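Local coordinates for protein phenol hydroxylase component phO (Pseudomonas stutzeri, PDB 3U52) that is a component of a bacterial phenol hydroxylase, an enzyme complex that probably adds a hydroxyl group to phenol and related aromatic compounds, at residues V28-L42 against I57-A69. Residues are numbered along the deposited sequence; the frame is centred on the assembly and turned at random.
Sequences VYWPDHLLFCAPFAL and ILKPATAAHPDSA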
loop_
_atom_site.group_PDB
_atom_site.type_symbol
_atom_site.label_atom_id
_atom_site.label_comp_id
_atom_site.label_asym_id
_atom_site.label_seq_id
_atom_site.Cartn_x
_atom_site.Cartn_y
_atom_site.Cartn_z
ATOM N N VAL E 28 19.867 -10.608 -50.958
ATOM C CA VAL E 28 21.248 -10.914 -51.234
ATOM C C VAL E 28 21.992 -11.281 -49.954
ATOM O O VAL E 28 21.987 -10.511 -48.982
ATOM C CB VAL E 28 21.970 -9.727 -51.937
ATOM C CG1 VAL E 28 23.483 -10.102 -52.221
ATOM C CG2 VAL E 28 21.206 -9.268 -53.258
ATOM N N TYR E 29 22.639 -12.452 -49.964
ATOM C CA TYR E 29 23.491 -12.908 -48.853
ATOM C C TYR E 29 24.993 -12.916 -49.207
ATOM O O TYR E 29 25.405 -13.573 -50.162
ATOM C CB TYR E 29 23.013 -14.274 -48.416
ATOM C CG TYR E 29 23.771 -14.992 -47.318
ATOM C CD1 TYR E 29 23.863 -16.389 -47.335
ATOM C CD2 TYR E 29 24.367 -14.306 -46.259
ATOM C CE1 TYR E 29 24.547 -17.086 -46.321
ATOM C CE2 TYR E 29 25.070 -14.994 -45.248
ATOM C CZ TYR E 29 25.154 -16.366 -45.280
ATOM O OH TYR E 29 25.835 -17.049 -44.287
ATOM N N TRP E 30 25.787 -12.199 -48.390
ATOM C CA TRP E 30 27.246 -12.111 -48.511
ATOM C C TRP E 30 27.867 -12.894 -47.335
ATOM O O TRP E 30 28.006 -12.360 -46.253
ATOM C CB TRP E 30 27.685 -10.647 -48.453
ATOM C CG TRP E 30 29.154 -10.411 -48.746
ATOM C CD1 TRP E 30 30.004 -11.247 -49.404
ATOM C CD2 TRP E 30 29.902 -9.233 -48.456
ATOM N NE1 TRP E 30 31.243 -10.669 -49.524
ATOM C CE2 TRP E 30 31.201 -9.417 -48.986
ATOM C CE3 TRP E 30 29.593 -8.012 -47.833
ATOM C CZ2 TRP E 30 32.207 -8.429 -48.898
ATOM C CZ3 TRP E 30 30.597 -7.046 -47.719
ATOM C CH2 TRP E 30 31.891 -7.258 -48.234
ATOM N N PRO E 31 28.160 -14.202 -47.515
ATOM C CA PRO E 31 28.675 -14.920 -46.331
ATOM C C PRO E 31 29.959 -14.357 -45.755
ATOM O O PRO E 31 30.753 -13.778 -46.481
ATOM C CB PRO E 31 28.895 -16.347 -46.857
ATOM C CG PRO E 31 27.980 -16.465 -48.031
ATOM C CD PRO E 31 27.952 -15.111 -48.659
ATOM N N ASP E 32 30.152 -14.566 -44.447
ATOM C CA ASP E 32 31.323 -14.116 -43.664
ATOM C C ASP E 32 31.391 -12.622 -43.470
ATOM O O ASP E 32 32.482 -12.084 -43.252
ATOM C CB ASP E 32 32.626 -14.655 -44.277
ATOM C CG ASP E 32 32.694 -16.162 -44.209
ATOM O OD1 ASP E 32 32.411 -16.730 -43.117
ATOM O OD2 ASP E 32 32.995 -16.771 -45.259
ATOM N N HIS E 33 30.231 -11.963 -43.526
ATOM C CA HIS E 33 30.147 -10.513 -43.359
ATOM C C HIS E 33 28.997 -10.130 -42.421
ATOM O O HIS E 33 28.099 -9.345 -42.779
ATOM C CB HIS E 33 30.108 -9.807 -44.721
ATOM C CG HIS E 33 31.400 -9.969 -45.464
ATOM N ND1 HIS E 33 31.736 -11.149 -46.103
ATOM C CD2 HIS E 33 32.505 -9.185 -45.518
ATOM C CE1 HIS E 33 32.974 -11.057 -46.573
ATOM N NE2 HIS E 33 33.456 -9.871 -46.242
ATOM N N LEU E 34 29.048 -10.708 -41.218
ATOM C CA LEU E 34 27.901 -10.677 -40.284
ATOM C C LEU E 34 27.779 -9.318 -39.636
ATOM O O LEU E 34 26.867 -9.085 -38.836
ATOM C CB LEU E 34 27.981 -11.809 -39.235
ATOM C CG LEU E 34 27.778 -13.202 -39.864
ATOM C CD1 LEU E 34 28.234 -14.264 -38.911
ATOM C CD2 LEU E 34 26.337 -13.325 -40.269
ATOM N N LEU E 35 28.675 -8.390 -40.001
ATOM C CA LEU E 35 28.433 -6.984 -39.699
ATOM C C LEU E 35 26.987 -6.581 -40.059
ATOM O O LEU E 35 26.339 -5.796 -39.314
ATOM C CB LEU E 35 29.480 -6.058 -40.374
ATOM C CG LEU E 35 29.308 -4.516 -40.289
ATOM C CD1 LEU E 35 29.438 -3.879 -38.898
ATOM C CD2 LEU E 35 30.236 -3.760 -41.264
ATOM N N PHE E 36 26.501 -7.086 -41.198
ATOM C CA PHE E 36 25.111 -6.912 -41.602
ATOM C C PHE E 36 24.485 -8.183 -41.055
ATOM O O PHE E 36 24.814 -9.295 -41.500
ATOM C CB PHE E 36 25.012 -6.873 -43.133
ATOM C CG PHE E 36 25.895 -5.868 -43.726
ATOM C CD1 PHE E 36 27.031 -6.257 -44.434
ATOM C CD2 PHE E 36 25.633 -4.495 -43.532
ATOM C CE1 PHE E 36 27.898 -5.299 -44.951
ATOM C CE2 PHE E 36 26.510 -3.533 -44.040
ATOM C CZ PHE E 36 27.642 -3.947 -44.762
ATOM N N CYS E 37 23.614 -8.047 -40.075
ATOM C CA CYS E 37 23.110 -9.211 -39.361
ATOM C C CYS E 37 22.350 -10.225 -40.205
ATOM O O CYS E 37 22.377 -11.412 -39.881
ATOM C CB CYS E 37 22.215 -8.753 -38.226
ATOM S SG CYS E 37 20.700 -7.934 -38.819
ATOM N N ALA E 38 21.677 -9.768 -41.288
ATOM C CA ALA E 38 20.815 -10.625 -42.108
ATOM C C ALA E 38 21.024 -10.319 -43.607
ATOM O O ALA E 38 21.559 -9.249 -43.964
ATOM C CB ALA E 38 19.333 -10.375 -41.718
ATOM N N PRO E 39 20.586 -11.236 -44.488
ATOM C CA PRO E 39 20.547 -10.926 -45.892
ATOM C C PRO E 39 19.755 -9.662 -46.149
ATOM O O PRO E 39 18.767 -9.395 -45.462
ATOM C CB PRO E 39 19.825 -12.144 -46.497
ATOM C CG PRO E 39 20.158 -13.271 -45.573
ATOM C CD PRO E 39 20.110 -12.604 -44.224
ATOM N N PHE E 40 20.205 -8.883 -47.119
ATOM C CA PHE E 40 19.500 -7.668 -47.528
ATOM C C PHE E 40 18.231 -8.023 -48.237
ATOM O O PHE E 40 18.213 -8.963 -49.021
ATOM C CB PHE E 40 20.363 -6.871 -48.472
ATOM C CG PHE E 40 21.668 -6.411 -47.885
ATOM C CD1 PHE E 40 21.710 -5.654 -46.713
ATOM C CD2 PHE E 40 22.854 -6.681 -48.550
ATOM C CE1 PHE E 40 22.915 -5.191 -46.201
ATOM C CE2 PHE E 40 24.083 -6.218 -48.039
ATOM C CZ PHE E 40 24.099 -5.483 -46.859
ATOM N N ALA E 41 17.177 -7.264 -47.986
ATOM C CA ALA E 41 15.928 -7.372 -48.750
ATOM C C ALA E 41 15.843 -6.138 -49.613
ATOM O O ALA E 41 15.782 -5.009 -49.107
ATOM C CB ALA E 41 14.719 -7.457 -47.840
ATOM N N LEU E 42 15.888 -6.346 -50.920
ATOM C CA LEU E 42 15.901 -5.235 -51.868
ATOM C C LEU E 42 14.628 -5.216 -52.764
ATOM O O LEU E 42 14.019 -6.276 -53.023
ATOM C CB LEU E 42 17.165 -5.334 -52.727
ATOM C CG LEU E 42 18.462 -5.624 -51.958
ATOM C CD1 LEU E 42 19.487 -6.198 -52.945
ATOM C CD2 LEU E 42 19.000 -4.359 -51.322
ATOM N N ILE E 57 23.231 -0.721 -56.317
ATOM C CA ILE E 57 22.571 -1.212 -55.100
ATOM C C ILE E 57 23.480 -1.991 -54.173
ATOM O O ILE E 57 23.628 -1.609 -53.005
ATOM C CB ILE E 57 21.293 -2.009 -55.400
ATOM C CG1 ILE E 57 20.357 -1.178 -56.280
ATOM C CG2 ILE E 57 20.559 -2.362 -54.099
ATOM C CD1 ILE E 57 19.242 -1.937 -56.844
ATOM N N LEU E 58 24.115 -3.047 -54.671
ATOM C CA LEU E 58 24.933 -3.902 -53.800
ATOM C C LEU E 58 26.177 -3.208 -53.204
ATOM O O LEU E 58 26.454 -3.288 -52.007
ATOM C CB LEU E 58 25.274 -5.204 -54.525
ATOM C CG LEU E 58 25.712 -6.376 -53.659
ATOM C CD1 LEU E 58 24.605 -6.682 -52.595
ATOM C CD2 LEU E 58 26.035 -7.618 -54.526
ATOM N N LYS E 59 26.917 -2.492 -54.026
ATOM C CA LYS E 59 28.078 -1.736 -53.551
ATOM C C LYS E 59 27.760 -0.670 -52.446
ATOM O O LYS E 59 28.411 -0.643 -51.412
ATOM C CB LYS E 59 28.778 -1.107 -54.767
ATOM C CG LYS E 59 30.265 -1.314 -54.808
ATOM C CD LYS E 59 30.633 -2.786 -54.971
ATOM C CE LYS E 59 31.948 -3.129 -54.231
ATOM N NZ LYS E 59 33.057 -2.106 -54.247
ATOM N N PRO E 60 26.788 0.240 -52.683
ATOM C CA PRO E 60 26.302 1.127 -51.600
ATOM C C PRO E 60 25.807 0.438 -50.327
ATOM O O PRO E 60 26.132 0.878 -49.250
ATOM C CB PRO E 60 25.138 1.857 -52.265
ATOM C CG PRO E 60 25.565 1.942 -53.682
ATOM C CD PRO E 60 26.135 0.573 -53.953
ATOM N N ALA E 61 25.020 -0.624 -50.469
ATOM C CA ALA E 61 24.496 -1.397 -49.321
ATOM C C ALA E 61 25.629 -1.960 -48.428
ATOM O O ALA E 61 25.486 -2.067 -47.187
ATOM C CB ALA E 61 23.585 -2.541 -49.839
ATOM N N THR E 62 26.771 -2.294 -49.031
ATOM C CA THR E 62 27.823 -2.987 -48.283
ATOM C C THR E 62 28.965 -2.073 -47.858
ATOM O O THR E 62 29.928 -2.532 -47.244
ATOM C CB THR E 62 28.429 -4.194 -49.063
ATOM O OG1 THR E 62 29.057 -3.722 -50.257
ATOM C CG2 THR E 62 27.387 -5.229 -49.435
ATOM N N ALA E 63 28.842 -0.776 -48.161
ATOM C CA ALA E 63 29.948 0.162 -48.027
ATOM C C ALA E 63 30.521 0.272 -46.623
ATOM O O ALA E 63 31.683 0.589 -46.474
ATOM C CB ALA E 63 29.569 1.568 -48.597
ATOM N N ALA E 64 29.722 -0.031 -45.596
ATOM C CA ALA E 64 30.167 0.106 -44.197
ATOM C C ALA E 64 31.212 -0.922 -43.787
ATOM O O ALA E 64 31.906 -0.728 -42.793
ATOM C CB ALA E 64 28.976 0.039 -43.232
ATOM N N HIS E 65 31.272 -2.039 -44.504
ATOM C CA HIS E 65 32.252 -3.074 -44.188
ATOM C C HIS E 65 33.572 -2.743 -44.845
ATOM O O HIS E 65 33.583 -2.435 -46.029
ATOM C CB HIS E 65 31.787 -4.467 -44.674
ATOM C CG HIS E 65 32.541 -5.585 -44.035
ATOM N ND1 HIS E 65 33.836 -5.885 -44.373
ATOM C CD2 HIS E 65 32.216 -6.415 -43.014
ATOM C CE1 HIS E 65 34.267 -6.886 -43.624
ATOM N NE2 HIS E 65 33.318 -7.201 -42.765
ATOM N N PRO E 66 34.684 -2.866 -44.111
ATOM C CA PRO E 66 36.048 -2.734 -44.656
ATOM C C PRO E 66 36.357 -3.534 -45.923
ATOM O O PRO E 66 37.062 -3.024 -46.778
ATOM C CB PRO E 66 36.916 -3.255 -43.516
ATOM C CG PRO E 66 36.191 -2.841 -42.338
ATOM C CD PRO E 66 34.746 -3.128 -42.658
ATOM N N ASP E 67 35.841 -4.754 -46.057
ATOM C CA ASP E 67 36.024 -5.538 -47.293
ATOM C C ASP E 67 35.324 -4.994 -48.573
ATOM O O ASP E 67 35.662 -5.429 -49.690
ATOM C CB ASP E 67 35.530 -6.972 -47.112
ATOM C CG ASP E 67 36.396 -7.797 -46.211
ATOM O OD1 ASP E 67 37.452 -7.308 -45.760
ATOM O OD2 ASP E 67 36.000 -8.958 -45.959
ATOM N N SER E 68 34.337 -4.108 -48.416
ATOM C CA SER E 68 33.498 -3.674 -49.541
ATOM C C SER E 68 34.332 -3.056 -50.677
ATOM O O SER E 68 34.141 -3.383 -51.857
ATOM C CB SER E 68 32.484 -2.634 -49.077
ATOM O OG SER E 68 31.514 -2.383 -50.084
ATOM N N ALA E 69 35.243 -2.158 -50.307
ATOM C CA ALA E 69 36.062 -1.435 -51.286
ATOM C C ALA E 69 36.982 -2.384 -52.084
ATOM O O ALA E 69 37.327 -2.091 -53.231
ATOM C CB ALA E 69 36.863 -0.335 -50.587
#
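His33 and Asp67 close the tight end of this contact: NE2 of the imidazole gives a hydrogen bond of 2.7 Å to OD2 of the carboxylate, bent at 149° and arriving on the anti side of the oxygen. At the other ring nitrogen, ND1 donates to Pro31 O, near the ring plane, so two bonds fix its rotation. The same ring turns its CD2 edge onto a face of His65, presented with CG anti to the backbone N (chi1 -163°), 3.5 Å from His65 CE1 in a T-shaped stack, while the Trp30 indole lies against one face of His33 and points its own edge at His65. Asp67 N donates a hydrogen bond to His65 ND1, and His65 NE2 reaches the carbonyl of the C-terminal Tyr119. With an alanine in place of His33, the Asp67 carboxylate would probably lose one of its donors, though Gly113 N would still bind it, and the Trp30 and His65 faces that the imidazole covers would lose that cover. The cluster joins the hairpin connection between antiparallel strands 24-29 and 40-44 to the loop after helix 50-62; this helix packs against both strands of the mixed, beta-grasp-like sheet. Along it the fit is mostly apolar: Val28 CG1 touches Leu58 CD1 at 3.6 Å, Thr62 CG2 meets the Phe40 ring edge at CE2, 3.7 Å away, and Ala61 CB sits over the Phe40 face. Packing is looser towards exposed Ala64, whose CB stays 4.4 Å from Phe36 CE2 and 4.5 Å from Leu35 CD2. Here the Ala64 carbonyl makes a weak hydrogen bond to an aromatic side chain of another protein's chain.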